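Local coordinates for sialidase B (Streptococcus pneumoniae serotype 4, PDB 4XJW), which cleaves terminal sialic acid residues from alpha-2,3-, alpha-2,6- and alpha-2,8-linked oligosaccharides, glycoproteins and glycolipids as a family 33 glycosidase, at residues A[258-263]-A[281-287]; A[379-384]-A[404-410]; A[23-28]-A[171-175]; A[15-20]-A[146-150]. The protein carries 1 engineered substitution. One frame throughout, in Å; residues are numbered along the deposited sequence.

Interaction 1 of 4, residues A[258-263]-A[281-287]; sequences MKFNDY and ISGSASF
The ring of Phe287 sits between Phe260 on one face and Met258 on the other, where the loop after strand 255-256 of the sialidase beta-propeller packs against the start of strand 286-294. Phe260 and Phe287 form an offset stack, centroids 4.4 Å apart and planes 14° from parallel. From the opposite side Met258 CB lies almost on the ring normal, 3.5 Å from the Phe287 centroid, a CH-pi contact; the Met-aromatic approach of SD is oblique. Phe260 is itself enclosed, because the Ala285 methyl covers its other face, with CB 3.4 Å from Phe260 CD2. Farther along, Ser284 CB lies over the Tyr263 ring, whose hydroxyl reaches Glu395.

Between the stacked phenylalanines and Tyr263 the carboxylate of Asp262 accepts a nearly straight bond from the backbone, Ala285 N to Asp262 OD2 at 2.8 Å, on the syn lone pair. Together with this bond, two waters hold the buried group's rotation: one links OD2 to Gly283 O, and the other donates to OD1 and to Ser284 OG while accepting from Tyr263 N. With OG set anti to the backbone N (chi1 -180°), Ser284 also donates its own proton to Ala285 O, OG to O 2.7 Å.

Interaction 2 of 4, residues A[379-384]-A[404-410]; sequences LTVEQY and MNVFYKD
Met404 reaches along the 379-384 strand, and its side chain can be followed atom by atom. CB lies over the Leu379 carbonyl, 3.5 Å from Leu379 O, the same oxygen that accepts the backbone bond from Met404 N. With CG anti to the backbone N (chi1 176°), the chain runs on so that CG meets Val381 CG1 at 3.9 Å. SD then comes alongside Leu379, about equally near its CB and CD1, the two side chains pointing the same way. A bend at the last torsion (chi3 -68°) turns CE toward Thr380 O, 3.5 Å away, and close to Val381 CG1.

Strand 377-387 belongs to an antiparallel sheet that projects from the propeller, and residues 404-410 form the loop that leaves its neighbour, strand 400-403. This loop folds through an Asx turn, Phe407 N to Asn405 OD1, inside a type I turn from Asn405 to Tyr408, whose ring takes Val381 CG2 at its edge.

Val381 CG1 also packs on Asp410 CB, 3.7 Å away. Beyond that CB the carboxylate meets Tyr384 from the opposite direction: the phenol donates to the syn lone pair of Asp410 OD1, OH to OD1 2.7 Å, with OD1 in the plane of the ring and the carboxylate turned 64° to it. Asp410 OD2 is held by His397 NE2 and by a water, 2.7 Å from OD2, that also accepts from Glu382 N.

Interaction 3 of 4, residues A[23-28]-A[171-175]; sequences LLDKLS and SLFNK
Leu172 projects from strand 166-173 at about a right angle to both Leu23 and Leu27, so that the two leucines meet different parts of one side chain. Leu23 CD1 comes up against Leu172 CG at 3.8 Å, while Leu27 CD2 touches the branch methyl, Leu172 CD1, at 3.6 Å. Setting CG anti to the backbone N (chi1 -166°) carries Leu172 out to both partners.

Two residues on, Asn174 points the same general way but bonds to backbone. Its ND2 donates to Lys26 O at 2.8 Å, with the acceptor close to the amide plane. Ser28 OG reaches that same carbonyl oxygen from the opposite face, so two donors grip it. On the other branch Asn174 OD1 accepts from Ser28 N at 3.2 Å, a longer bond that arrives from above the carbonyl plane; Gln32 NE2 also donates to OD1.

The contact joins the loop after helix 20-23 to the end of a sheet strand in the N-terminal lectin-like (concanavalin-type) domain. Leu23 and Leu27 also touch strand 46-53 of the other sheet, so this loop spans the rim of the sandwich. An inverse gamma turn centred on Asn174 follows as the strand ends. Using both amide functions, acceptor and donor, fixes which way round the Asn174 carboxamide sits and supplies a partner to a loop carbonyl and a loop N-H at once, in place of strand backbone.

Interaction 4 of 4, residues A[15-20]-A[146-150]; sequences KSIDIS and DKATL
Ile17 and Leu150 are an antiparallel hydrogen-bonded pair, Ile17 N to Leu150 O at 3.0 Å and Leu150 N to Ile17 O at 2.8 Å; Asp18 and Thr149 follow as a non-hydrogen-bonded pair. This puts the short strand 17-18 at the outer edge of the six-stranded sheet of the N-terminal lectin-like domain. The ladder continues with Ile19 N bonded to Ala148 O, after which a side chain takes over from the backbone: Ser20 OG accepts from Ala148 N at 3.0 Å.

On the side where Ile17 and Leu150 lie, the apolar groups face Tyr10 of strand 5-13. Ile19 places CG1 between its backbone N and carbonyl carbon (chi1 60°), which brings CD1 to Leu150 CG at 3.8 Å, the two side chains crossing at about a right angle. Ile19 CG1 packs on the Ala148 methyl.

On the side of Asp18 and Thr149 the contacts are mixed: Ser16 CB rests on Thr149 CG2, while Ser16 OG turns to Glu159. Lys147, bent at chi2, passes alongside Ser20 and forms a salt bridge with Asp18, NZ to OD2 3.1 Å, meeting the carboxylate from above its plane. Lys147 and the preceding Asp146 form a classic bulge opposite Ser53 of strand 46-53. Asp18 also closes an Asx turn, since OD1 accepts from Ser20 N. That oxygen has a second donor: Ser20 OG uses the syn lone pair of Asp18 OD1, the two oxygens 2.5 Å apart.

How the interactions relate
The four contacts fall into two touching pairs in two distant parts of the molecule. Interactions 1 and 2 have centres about 10 Å apart and are joined by probable hydrogen bonds from Asn261 N to Tyr408 OH (2.8 Å) and from Gln383 NE2 to Asn261 O (2.9 Å). Interactions 3 and 4, centres about 14 Å apart, share the N-terminal domain, with Leu24 CD1 packed 3.3 Å from Asp146 C. Interactions 1 and 3 lie about 49 Å apart, centre to centre. Interaction 1 comes near the catalytic centre: the Ser286 side chain is about 8 Å from that of Asp232, the probable proton acceptor. The other three lie away from the known catalytic and inhibitor-binding residues.

Interaction 1 of 4, residues A[258-263]-A[281-287]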
loop_
_atom_site.group_PDB
_atom_site.type_symbol
_atom_site.label_atom_id
_atom_site.label_comp_id
_atom_site.label_asym_id
_atom_site.label_seq_id
_atom_site.Cartn_x
_atom_site.Cartn_y
_atom_site.Cartn_z
ATOM N N MET A 258 14.797 -0.013 6.511
ATOM C CA MET A 258 14.685 0.275 7.944
ATOM C C MET A 258 13.842 -0.810 8.581
ATOM O O MET A 258 12.763 -1.147 8.079
ATOM C CB MET A 258 14.022 1.640 8.199
ATOM C CG MET A 258 14.808 2.833 7.676
ATOM S SD MET A 258 14.042 4.391 8.157
ATOM C CE MET A 258 15.088 5.542 7.265
ATOM N N LYS A 259 14.326 -1.358 9.690
ATOM C CA LYS A 259 13.605 -2.422 10.366
ATOM C C LYS A 259 13.867 -2.389 11.860
ATOM O O LYS A 259 14.909 -1.895 12.318
ATOM C CB LYS A 259 14.020 -3.778 9.816
ATOM C CG LYS A 259 15.418 -4.172 10.249
ATOM C CD LYS A 259 15.760 -5.579 9.813
ATOM C CE LYS A 259 14.652 -6.512 10.227
ATOM N NZ LYS A 259 14.926 -7.937 9.896
ATOM N N PHE A 260 12.899 -2.906 12.610
ATOM C CA PHE A 260 13.027 -3.136 14.039
ATOM C C PHE A 260 12.777 -4.608 14.305
ATOM O O PHE A 260 12.083 -5.278 13.534
ATOM C CB PHE A 260 11.979 -2.339 14.814
ATOM C CG PHE A 260 12.314 -0.893 14.996
ATOM C CD1 PHE A 260 13.544 -0.503 15.509
ATOM C CD2 PHE A 260 11.383 0.088 14.673
ATOM C CE1 PHE A 260 13.835 0.846 15.711
ATOM C CE2 PHE A 260 11.676 1.436 14.864
ATOM C CZ PHE A 260 12.900 1.809 15.379
ATOM N N ASN A 261 13.329 -5.108 15.408
ATOM C CA ASN A 261 13.254 -6.535 15.699
ATOM C C ASN A 261 12.622 -6.859 17.042
ATOM O O ASN A 261 12.701 -8.004 17.517
ATOM C CB ASN A 261 14.635 -7.174 15.580
ATOM C CG ASN A 261 15.105 -7.252 14.138
ATOM O OD1 ASN A 261 14.344 -7.640 13.248
ATOM N ND2 ASN A 261 16.342 -6.860 13.898
ATOM N N ASP A 262 11.973 -5.862 17.634
ATOM C CA ASP A 262 11.258 -6.074 18.882
ATOM C C ASP A 262 10.069 -7.029 18.712
ATOM O O ASP A 262 9.704 -7.744 19.649
ATOM C CB ASP A 262 10.830 -4.743 19.530
ATOM C CG ASP A 262 10.127 -3.782 18.562
ATOM O OD1 ASP A 262 10.527 -3.687 17.379
ATOM O OD2 ASP A 262 9.196 -3.078 19.017
ATOM N N TYR A 263 9.475 -7.037 17.521
ATOM C CA TYR A 263 8.466 -8.025 17.161
ATOM C C TYR A 263 8.923 -8.855 15.966
ATOM O O TYR A 263 9.600 -8.339 15.069
ATOM C CB TYR A 263 7.142 -7.339 16.835
ATOM C CG TYR A 263 6.315 -6.998 18.049
ATOM C CD1 TYR A 263 6.806 -6.139 19.029
ATOM C CD2 TYR A 263 5.052 -7.530 18.216
ATOM C CE1 TYR A 263 6.057 -5.811 20.147
ATOM C CE2 TYR A 263 4.273 -7.201 19.340
ATOM C CZ TYR A 263 4.794 -6.346 20.298
ATOM O OH TYR A 263 4.057 -6.024 21.418
ATOM N N ILE A 281 -1.595 -4.069 16.454
ATOM C CA ILE A 281 -0.404 -4.388 17.224
ATOM C C ILE A 281 -0.009 -3.139 17.999
ATOM O O ILE A 281 0.221 -2.084 17.415
ATOM C CB ILE A 281 0.768 -4.831 16.332
ATOM C CG1 ILE A 281 0.397 -6.073 15.517
ATOM C CG2 ILE A 281 2.015 -5.086 17.202
ATOM C CD1 ILE A 281 1.535 -6.625 14.629
ATOM N N SER A 282 0.046 -3.254 19.318
ATOM C CA SER A 282 0.107 -2.067 20.158
ATOM C C SER A 282 1.378 -1.891 20.978
ATOM O O SER A 282 1.525 -0.879 21.661
ATOM C CB SER A 282 -1.119 -2.007 21.069
ATOM O OG SER A 282 -2.308 -1.893 20.315
ATOM N N GLY A 283 2.296 -2.853 20.904
ATOM C CA GLY A 283 3.541 -2.758 21.646
ATOM C C GLY A 283 4.806 -2.715 20.801
ATOM O O GLY A 283 5.911 -2.800 21.341
ATOM N N SER A 284 4.647 -2.563 19.487
ATOM C CA SER A 284 5.771 -2.593 18.545
ATOM C C SER A 284 6.216 -1.219 18.095
ATOM O O SER A 284 5.401 -0.311 17.914
ATOM C CB SER A 284 5.397 -3.406 17.307
ATOM O OG SER A 284 6.475 -3.452 16.380
ATOM N N ALA A 285 7.525 -1.072 17.907
ATOM C CA ALA A 285 8.064 0.096 17.206
ATOM C C ALA A 285 7.781 -0.081 15.710
ATOM O O ALA A 285 7.530 -1.197 15.238
ATOM C CB ALA A 285 9.554 0.230 17.479
ATOM N N SER A 286 7.798 1.014 14.959
ATOM C CA SER A 286 7.534 0.921 13.531
ATOM C C SER A 286 8.160 2.072 12.757
ATOM O O SER A 286 8.543 3.096 13.328
ATOM C CB SER A 286 6.030 0.856 13.252
ATOM O OG SER A 286 5.372 2.039 13.710
ATOM N N PHE A 287 8.267 1.878 11.446
ATOM C CA PHE A 287 8.578 2.966 10.523
ATOM C C PHE A 287 7.360 3.161 9.649
ATOM O O PHE A 287 6.589 2.230 9.449
ATOM C CB PHE A 287 9.783 2.636 9.645
ATOM C CG PHE A 287 11.035 2.324 10.422
ATOM C CD1 PHE A 287 11.316 1.015 10.812
ATOM C CD2 PHE A 287 11.939 3.331 10.742
ATOM C CE1 PHE A 287 12.481 0.723 11.519
ATOM C CE2 PHE A 287 13.101 3.052 11.459
ATOM C CZ PHE A 287 13.364 1.740 11.850
HETATM O O HOH W 1 8.873 -4.780 15.622
HETATM O O HOH W 2 8.621 -3.082 21.625
#

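Interaction 2 of 4, residues A[379-384]-A[404-410]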
loop_
_atom_site.group_PDB
_atom_site.type_symbol
_atom_site.label_atom_id
_atom_site.label_comp_id
_atom_site.label_asym_id
_atom_site.label_seq_id
_atom_site.Cartn_x
_atom_site.Cartn_y
_atom_site.Cartn_z
ATOM N N LEU A 379 23.121 -5.216 25.684
ATOM C CA LEU A 379 21.954 -5.670 26.426
ATOM C C LEU A 379 20.934 -6.226 25.441
ATOM O O LEU A 379 20.934 -5.857 24.261
ATOM C CB LEU A 379 21.342 -4.540 27.247
ATOM C CG LEU A 379 22.210 -3.964 28.355
ATOM C CD1 LEU A 379 21.375 -3.096 29.284
ATOM C CD2 LEU A 379 22.907 -5.079 29.118
ATOM N N THR A 380 20.071 -7.114 25.925
ATOM C CA THR A 380 19.028 -7.704 25.091
ATOM C C THR A 380 17.640 -7.530 25.705
ATOM O O THR A 380 17.507 -7.266 26.902
ATOM C CB THR A 380 19.270 -9.218 24.854
ATOM O OG1 THR A 380 19.224 -9.921 26.103
ATOM C CG2 THR A 380 20.614 -9.460 24.188
ATOM N N VAL A 381 16.617 -7.666 24.864
ATOM C CA VAL A 381 15.243 -7.854 25.320
ATOM C C VAL A 381 14.700 -9.137 24.695
ATOM O O VAL A 381 15.327 -9.696 23.784
ATOM C CB VAL A 381 14.345 -6.676 24.910
ATOM C CG1 VAL A 381 14.888 -5.374 25.486
ATOM C CG2 VAL A 381 14.246 -6.586 23.395
ATOM N N GLU A 382 13.551 -9.597 25.182
ATOM C CA GLU A 382 12.883 -10.753 24.586
ATOM C C GLU A 382 11.890 -10.275 23.534
ATOM O O GLU A 382 11.119 -9.344 23.770
ATOM C CB GLU A 382 12.171 -11.591 25.648
ATOM C CG GLU A 382 11.623 -12.915 25.120
ATOM C CD GLU A 382 10.990 -13.758 26.216
ATOM O OE1 GLU A 382 11.051 -13.341 27.392
ATOM O OE2 GLU A 382 10.423 -14.820 25.892
ATOM N N GLN A 383 11.941 -10.904 22.363
ATOM C CA GLN A 383 11.079 -10.546 21.237
ATOM C C GLN A 383 9.616 -10.951 21.479
ATOM O O GLN A 383 9.336 -11.876 22.249
ATOM C CB GLN A 383 11.624 -11.203 19.966
ATOM C CG GLN A 383 10.995 -10.715 18.654
ATOM C CD GLN A 383 11.525 -11.463 17.441
ATOM O OE1 GLN A 383 11.242 -12.647 17.258
ATOM N NE2 GLN A 383 12.298 -10.774 16.609
ATOM N N TYR A 384 8.688 -10.243 20.833
ATOM C CA TYR A 384 7.270 -10.583 20.876
ATOM C C TYR A 384 6.805 -11.199 19.565
ATOM O O TYR A 384 7.360 -10.911 18.502
ATOM C CB TYR A 384 6.422 -9.337 21.108
ATOM C CG TYR A 384 6.567 -8.690 22.467
ATOM C CD1 TYR A 384 7.565 -7.752 22.707
ATOM C CD2 TYR A 384 5.681 -8.987 23.499
ATOM C CE1 TYR A 384 7.689 -7.139 23.945
ATOM C CE2 TYR A 384 5.800 -8.380 24.734
ATOM C CZ TYR A 384 6.801 -7.458 24.952
ATOM O OH TYR A 384 6.921 -6.851 26.185
ATOM N N MET A 404 18.733 -4.796 22.648
ATOM C CA MET A 404 17.860 -3.804 23.267
ATOM C C MET A 404 17.981 -2.492 22.516
ATOM O O MET A 404 19.074 -1.949 22.386
ATOM C CB MET A 404 18.243 -3.603 24.736
ATOM C CG MET A 404 17.462 -2.506 25.461
ATOM S SD MET A 404 18.069 -2.309 27.146
ATOM C CE MET A 404 17.534 -3.868 27.857
ATOM N N ASN A 405 16.853 -1.988 22.027
ATOM C CA ASN A 405 16.822 -0.744 21.260
ATOM C C ASN A 405 16.014 0.303 22.023
ATOM O O ASN A 405 14.981 -0.012 22.618
ATOM C CB ASN A 405 16.208 -1.015 19.882
ATOM C CG ASN A 405 16.375 0.143 18.923
ATOM O OD1 ASN A 405 15.826 1.217 19.132
ATOM N ND2 ASN A 405 17.121 -0.078 17.850
ATOM N N VAL A 406 16.469 1.556 21.992
ATOM C CA VAL A 406 15.813 2.612 22.756
ATOM C C VAL A 406 14.403 2.933 22.252
ATOM O O VAL A 406 13.651 3.640 22.921
ATOM C CB VAL A 406 16.655 3.910 22.820
ATOM C CG1 VAL A 406 17.969 3.661 23.537
ATOM C CG2 VAL A 406 16.881 4.484 21.418
ATOM N N PHE A 407 14.050 2.410 21.079
ATOM C CA PHE A 407 12.700 2.566 20.543
ATOM C C PHE A 407 11.728 1.464 20.989
ATOM O O PHE A 407 10.546 1.485 20.630
ATOM C CB PHE A 407 12.763 2.638 19.009
ATOM C CG PHE A 407 13.198 3.984 18.490
ATOM C CD1 PHE A 407 14.545 4.281 18.336
ATOM C CD2 PHE A 407 12.257 4.951 18.168
ATOM C CE1 PHE A 407 14.943 5.527 17.861
ATOM C CE2 PHE A 407 12.649 6.207 17.704
ATOM C CZ PHE A 407 13.984 6.483 17.546
ATOM N N TYR A 408 12.214 0.526 21.801
ATOM C CA TYR A 408 11.432 -0.656 22.159
ATOM C C TYR A 408 10.704 -0.512 23.492
ATOM O O TYR A 408 11.143 0.223 24.381
ATOM C CB TYR A 408 12.314 -1.901 22.255
ATOM C CG TYR A 408 12.942 -2.388 20.970
ATOM C CD1 TYR A 408 12.661 -1.794 19.745
ATOM C CD2 TYR A 408 13.819 -3.462 20.994
ATOM C CE1 TYR A 408 13.249 -2.270 18.572
ATOM C CE2 TYR A 408 14.403 -3.935 19.843
ATOM C CZ TYR A 408 14.124 -3.339 18.637
ATOM O OH TYR A 408 14.740 -3.844 17.504
ATOM N N LYS A 409 9.615 -1.258 23.626
ATOM C CA LYS A 409 8.800 -1.239 24.842
ATOM C C LYS A 409 9.587 -1.781 26.036
ATOM O O LYS A 409 9.459 -1.274 27.147
ATOM C CB LYS A 409 7.539 -2.069 24.623
ATOM C CG LYS A 409 6.695 -2.289 25.873
ATOM C CD LYS A 409 5.476 -3.127 25.528
ATOM C CE LYS A 409 4.606 -3.381 26.744
ATOM N NZ LYS A 409 3.406 -4.202 26.409
ATOM N N ASP A 410 10.428 -2.783 25.793
ATOM C CA ASP A 410 11.129 -3.477 26.874
ATOM C C ASP A 410 12.491 -2.875 27.240
ATOM O O ASP A 410 13.207 -3.422 28.085
ATOM C CB ASP A 410 11.316 -4.961 26.527
ATOM C CG ASP A 410 10.013 -5.745 26.524
ATOM O OD1 ASP A 410 8.926 -5.148 26.680
ATOM O OD2 ASP A 410 10.093 -6.985 26.345
HETATM O O HOH W 3 12.158 -8.391 27.421
#

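Interaction 3 of 4, residues A[23-28]-A[171-175]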
loop_
_atom_site.group_PDB
_atom_site.type_symbol
_atom_site.label_atom_id
_atom_site.label_comp_id
_atom_site.label_asym_id
_atom_site.label_seq_id
_atom_site.Cartn_x
_atom_site.Cartn_y
_atom_site.Cartn_z
ATOM N N LEU A 23 -23.214 -29.798 -18.785
ATOM C CA LEU A 23 -22.476 -29.753 -17.528
ATOM C C LEU A 23 -23.026 -30.657 -16.417
ATOM O O LEU A 23 -22.266 -31.356 -15.752
ATOM C CB LEU A 23 -22.381 -28.291 -17.055
ATOM C CG LEU A 23 -21.512 -27.930 -15.850
ATOM C CD1 LEU A 23 -20.181 -28.649 -15.923
ATOM C CD2 LEU A 23 -21.305 -26.424 -15.792
ATOM N N LEU A 24 -24.343 -30.666 -16.221
ATOM C CA LEU A 24 -24.913 -31.296 -15.028
ATOM C C LEU A 24 -24.683 -32.805 -14.872
ATOM O O LEU A 24 -24.467 -33.293 -13.759
ATOM C CB LEU A 24 -26.398 -30.953 -14.882
ATOM C CG LEU A 24 -26.633 -29.470 -14.626
ATOM C CD1 LEU A 24 -28.111 -29.173 -14.549
ATOM C CD2 LEU A 24 -25.933 -29.044 -13.352
ATOM N N ASP A 25 -24.725 -33.545 -15.973
ATOM C CA ASP A 25 -24.468 -34.981 -15.897
ATOM C C ASP A 25 -22.987 -35.288 -15.652
ATOM O O ASP A 25 -22.632 -36.374 -15.182
ATOM C CB ASP A 25 -24.982 -35.697 -17.150
ATOM C CG ASP A 25 -24.963 -34.812 -18.386
ATOM O OD1 ASP A 25 -24.029 -33.986 -18.532
ATOM O OD2 ASP A 25 -25.888 -34.945 -19.222
ATOM N N LYS A 26 -22.129 -34.319 -15.956
ATOM C CA LYS A 26 -20.687 -34.495 -15.826
ATOM C C LYS A 26 -20.198 -34.207 -14.411
ATOM O O LYS A 26 -19.125 -34.666 -14.019
ATOM C CB LYS A 26 -19.953 -33.567 -16.795
ATOM C CG LYS A 26 -20.731 -33.223 -18.059
ATOM C CD LYS A 26 -20.797 -34.410 -19.006
ATOM C CE LYS A 26 -20.851 -33.958 -20.468
ATOM N NZ LYS A 26 -22.161 -33.341 -20.841
ATOM N N LEU A 27 -20.963 -33.419 -13.657
ATOM C CA LEU A 27 -20.560 -33.072 -12.299
ATOM C C LEU A 27 -20.513 -34.321 -11.436
ATOM O O LEU A 27 -21.507 -35.033 -11.316
ATOM C CB LEU A 27 -21.487 -32.010 -11.689
ATOM C CG LEU A 27 -21.148 -30.592 -12.147
ATOM C CD1 LEU A 27 -22.209 -29.594 -11.722
ATOM C CD2 LEU A 27 -19.774 -30.168 -11.640
ATOM N N SER A 28 -19.353 -34.579 -10.840
ATOM C CA SER A 28 -19.099 -35.841 -10.160
ATOM C C SER A 28 -18.127 -35.667 -9.002
ATOM O O SER A 28 -17.103 -34.998 -9.143
ATOM C CB SER A 28 -18.529 -36.846 -11.161
ATOM O OG SER A 28 -19.393 -36.998 -12.264
ATOM N N SER A 171 -13.928 -23.295 -17.808
ATOM C CA SER A 171 -13.635 -24.721 -17.687
ATOM C C SER A 171 -14.023 -25.216 -16.296
ATOM O O SER A 171 -13.878 -24.490 -15.316
ATOM C CB SER A 171 -12.147 -24.983 -17.932
ATOM O OG SER A 171 -11.721 -24.437 -19.162
ATOM N N LEU A 172 -14.506 -26.453 -16.215
ATOM C CA LEU A 172 -14.877 -27.066 -14.939
ATOM C C LEU A 172 -14.110 -28.382 -14.815
ATOM O O LEU A 172 -14.031 -29.151 -15.774
ATOM C CB LEU A 172 -16.386 -27.331 -14.905
ATOM C CG LEU A 172 -17.232 -27.669 -13.668
ATOM C CD1 LEU A 172 -16.635 -28.763 -12.784
ATOM C CD2 LEU A 172 -17.552 -26.420 -12.856
ATOM N N PHE A 173 -13.549 -28.637 -13.638
ATOM C CA PHE A 173 -12.825 -29.875 -13.368
ATOM C C PHE A 173 -13.408 -30.585 -12.152
ATOM O O PHE A 173 -13.751 -29.938 -11.162
ATOM C CB PHE A 173 -11.346 -29.590 -13.108
ATOM C CG PHE A 173 -10.692 -28.749 -14.163
ATOM C CD1 PHE A 173 -10.813 -27.366 -14.144
ATOM C CD2 PHE A 173 -9.962 -29.342 -15.183
ATOM C CE1 PHE A 173 -10.208 -26.590 -15.115
ATOM C CE2 PHE A 173 -9.358 -28.570 -16.159
ATOM C CZ PHE A 173 -9.483 -27.192 -16.128
ATOM N N ASN A 174 -13.527 -31.911 -12.221
ATOM C CA ASN A 174 -13.957 -32.696 -11.063
ATOM C C ASN A 174 -12.787 -33.047 -10.140
ATOM O O ASN A 174 -12.567 -34.209 -9.785
ATOM C CB ASN A 174 -14.712 -33.956 -11.502
ATOM C CG ASN A 174 -16.121 -33.654 -11.995
ATOM O OD1 ASN A 174 -16.813 -32.785 -11.456
ATOM N ND2 ASN A 174 -16.565 -34.393 -13.008
ATOM N N LYS A 175 -12.042 -32.019 -9.756
ATOM C CA LYS A 175 -10.928 -32.159 -8.848
ATOM C C LYS A 175 -10.668 -30.791 -8.225
ATOM O O LYS A 175 -10.973 -29.763 -8.830
ATOM C CB LYS A 175 -9.701 -32.616 -9.636
ATOM C CG LYS A 175 -8.445 -32.866 -8.814
ATOM C CD LYS A 175 -7.281 -33.248 -9.724
ATOM C CE LYS A 175 -5.959 -33.210 -8.977
ATOM N NZ LYS A 175 -4.794 -33.380 -9.899
#

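Interaction 4 of 4, residues A[15-20]-A[146-150]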
loop_
_atom_site.group_PDB
_atom_site.type_symbol
_atom_site.label_atom_id
_atom_site.label_comp_id
_atom_site.label_asym_id
_atom_site.label_seq_id
_atom_site.Cartn_x
_atom_site.Cartn_y
_atom_site.Cartn_z
ATOM N N LYS A 15 -28.872 -11.280 -19.762
ATOM C CA LYS A 15 -29.682 -12.423 -20.151
ATOM C C LYS A 15 -28.924 -13.709 -19.879
ATOM O O LYS A 15 -27.842 -13.924 -20.425
ATOM C CB LYS A 15 -30.049 -12.332 -21.634
ATOM C CG LYS A 15 -30.820 -13.530 -22.164
ATOM C CD LYS A 15 -31.148 -13.333 -23.632
ATOM C CE LYS A 15 -32.073 -14.418 -24.143
ATOM N NZ LYS A 15 -32.587 -14.068 -25.498
ATOM N N SER A 16 -29.498 -14.559 -19.033
ATOM C CA SER A 16 -28.855 -15.800 -18.637
ATOM C C SER A 16 -28.625 -16.716 -19.832
ATOM O O SER A 16 -29.394 -16.710 -20.797
ATOM C CB SER A 16 -29.693 -16.528 -17.588
ATOM O OG SER A 16 -30.922 -16.958 -18.130
ATOM N N ILE A 17 -27.550 -17.490 -19.762
ATOM C CA ILE A 17 -27.261 -18.522 -20.744
ATOM C C ILE A 17 -27.272 -19.864 -20.017
ATOM O O ILE A 17 -26.537 -20.046 -19.047
ATOM C CB ILE A 17 -25.895 -18.278 -21.404
ATOM C CG1 ILE A 17 -25.918 -16.961 -22.185
ATOM C CG2 ILE A 17 -25.507 -19.451 -22.304
ATOM C CD1 ILE A 17 -24.554 -16.437 -22.584
ATOM N N ASP A 18 -28.133 -20.778 -20.465
ATOM C CA ASP A 18 -28.264 -22.104 -19.871
ATOM C C ASP A 18 -27.197 -23.017 -20.455
ATOM O O ASP A 18 -27.095 -23.149 -21.675
ATOM C CB ASP A 18 -29.655 -22.678 -20.191
ATOM C CG ASP A 18 -30.026 -23.863 -19.308
ATOM O OD1 ASP A 18 -29.167 -24.323 -18.533
ATOM O OD2 ASP A 18 -31.182 -24.339 -19.395
ATOM N N ILE A 19 -26.392 -23.633 -19.590
ATOM C CA ILE A 19 -25.412 -24.629 -20.022
ATOM C C ILE A 19 -25.636 -25.963 -19.302
ATOM O O ILE A 19 -24.719 -26.780 -19.165
ATOM C CB ILE A 19 -23.947 -24.139 -19.822
ATOM C CG1 ILE A 19 -23.676 -23.826 -18.343
ATOM C CG2 ILE A 19 -23.665 -22.916 -20.683
ATOM C CD1 ILE A 19 -22.253 -23.347 -18.068
ATOM N N SER A 20 -26.872 -26.177 -18.854
ATOM C CA SER A 20 -27.235 -27.359 -18.075
ATOM C C SER A 20 -26.904 -28.684 -18.760
ATOM O O SER A 20 -26.306 -29.569 -18.150
ATOM C CB SER A 20 -28.720 -27.326 -17.706
ATOM O OG SER A 20 -29.018 -26.222 -16.880
ATOM N N ASP A 146 -30.459 -28.509 -10.625
ATOM C CA ASP A 146 -30.969 -28.884 -11.940
ATOM C C ASP A 146 -30.669 -27.855 -13.028
ATOM O O ASP A 146 -31.123 -27.994 -14.162
ATOM C CB ASP A 146 -32.482 -29.172 -11.882
ATOM C CG ASP A 146 -33.309 -27.985 -11.383
ATOM O OD1 ASP A 146 -32.880 -26.817 -11.500
ATOM O OD2 ASP A 146 -34.428 -28.231 -10.875
ATOM N N LYS A 147 -29.891 -26.829 -12.691
ATOM C CA LYS A 147 -29.571 -25.777 -13.650
ATOM C C LYS A 147 -28.138 -25.301 -13.494
ATOM O O LYS A 147 -27.675 -25.089 -12.372
ATOM C CB LYS A 147 -30.481 -24.576 -13.448
ATOM C CG LYS A 147 -31.901 -24.766 -13.911
ATOM C CD LYS A 147 -31.984 -24.813 -15.421
ATOM C CE LYS A 147 -33.431 -24.692 -15.877
ATOM N NZ LYS A 147 -33.537 -24.752 -17.359
ATOM N N ALA A 148 -27.447 -25.141 -14.623
ATOM C CA ALA A 148 -26.138 -24.489 -14.660
ATOM C C ALA A 148 -26.271 -23.260 -15.550
ATOM O O ALA A 148 -26.785 -23.351 -16.668
ATOM C CB ALA A 148 -25.079 -25.437 -15.194
ATOM N N THR A 149 -25.822 -22.109 -15.061
ATOM C CA THR A 149 -26.137 -20.849 -15.709
ATOM C C THR A 149 -24.922 -19.936 -15.819
ATOM O O THR A 149 -24.091 -19.884 -14.909
ATOM C CB THR A 149 -27.229 -20.113 -14.920
ATOM O OG1 THR A 149 -28.291 -21.024 -14.622
ATOM C CG2 THR A 149 -27.788 -18.936 -15.714
ATOM N N LEU A 150 -24.816 -19.228 -16.942
ATOM C CA LEU A 150 -23.856 -18.130 -17.062
ATOM C C LEU A 150 -24.571 -16.781 -17.045
ATOM O O LEU A 150 -25.613 -16.615 -17.682
ATOM C CB LEU A 150 -23.049 -18.263 -18.348
ATOM C CG LEU A 150 -22.296 -19.571 -18.509
ATOM C CD1 LEU A 150 -21.607 -19.609 -19.864
ATOM C CD2 LEU A 150 -21.284 -19.734 -17.373
#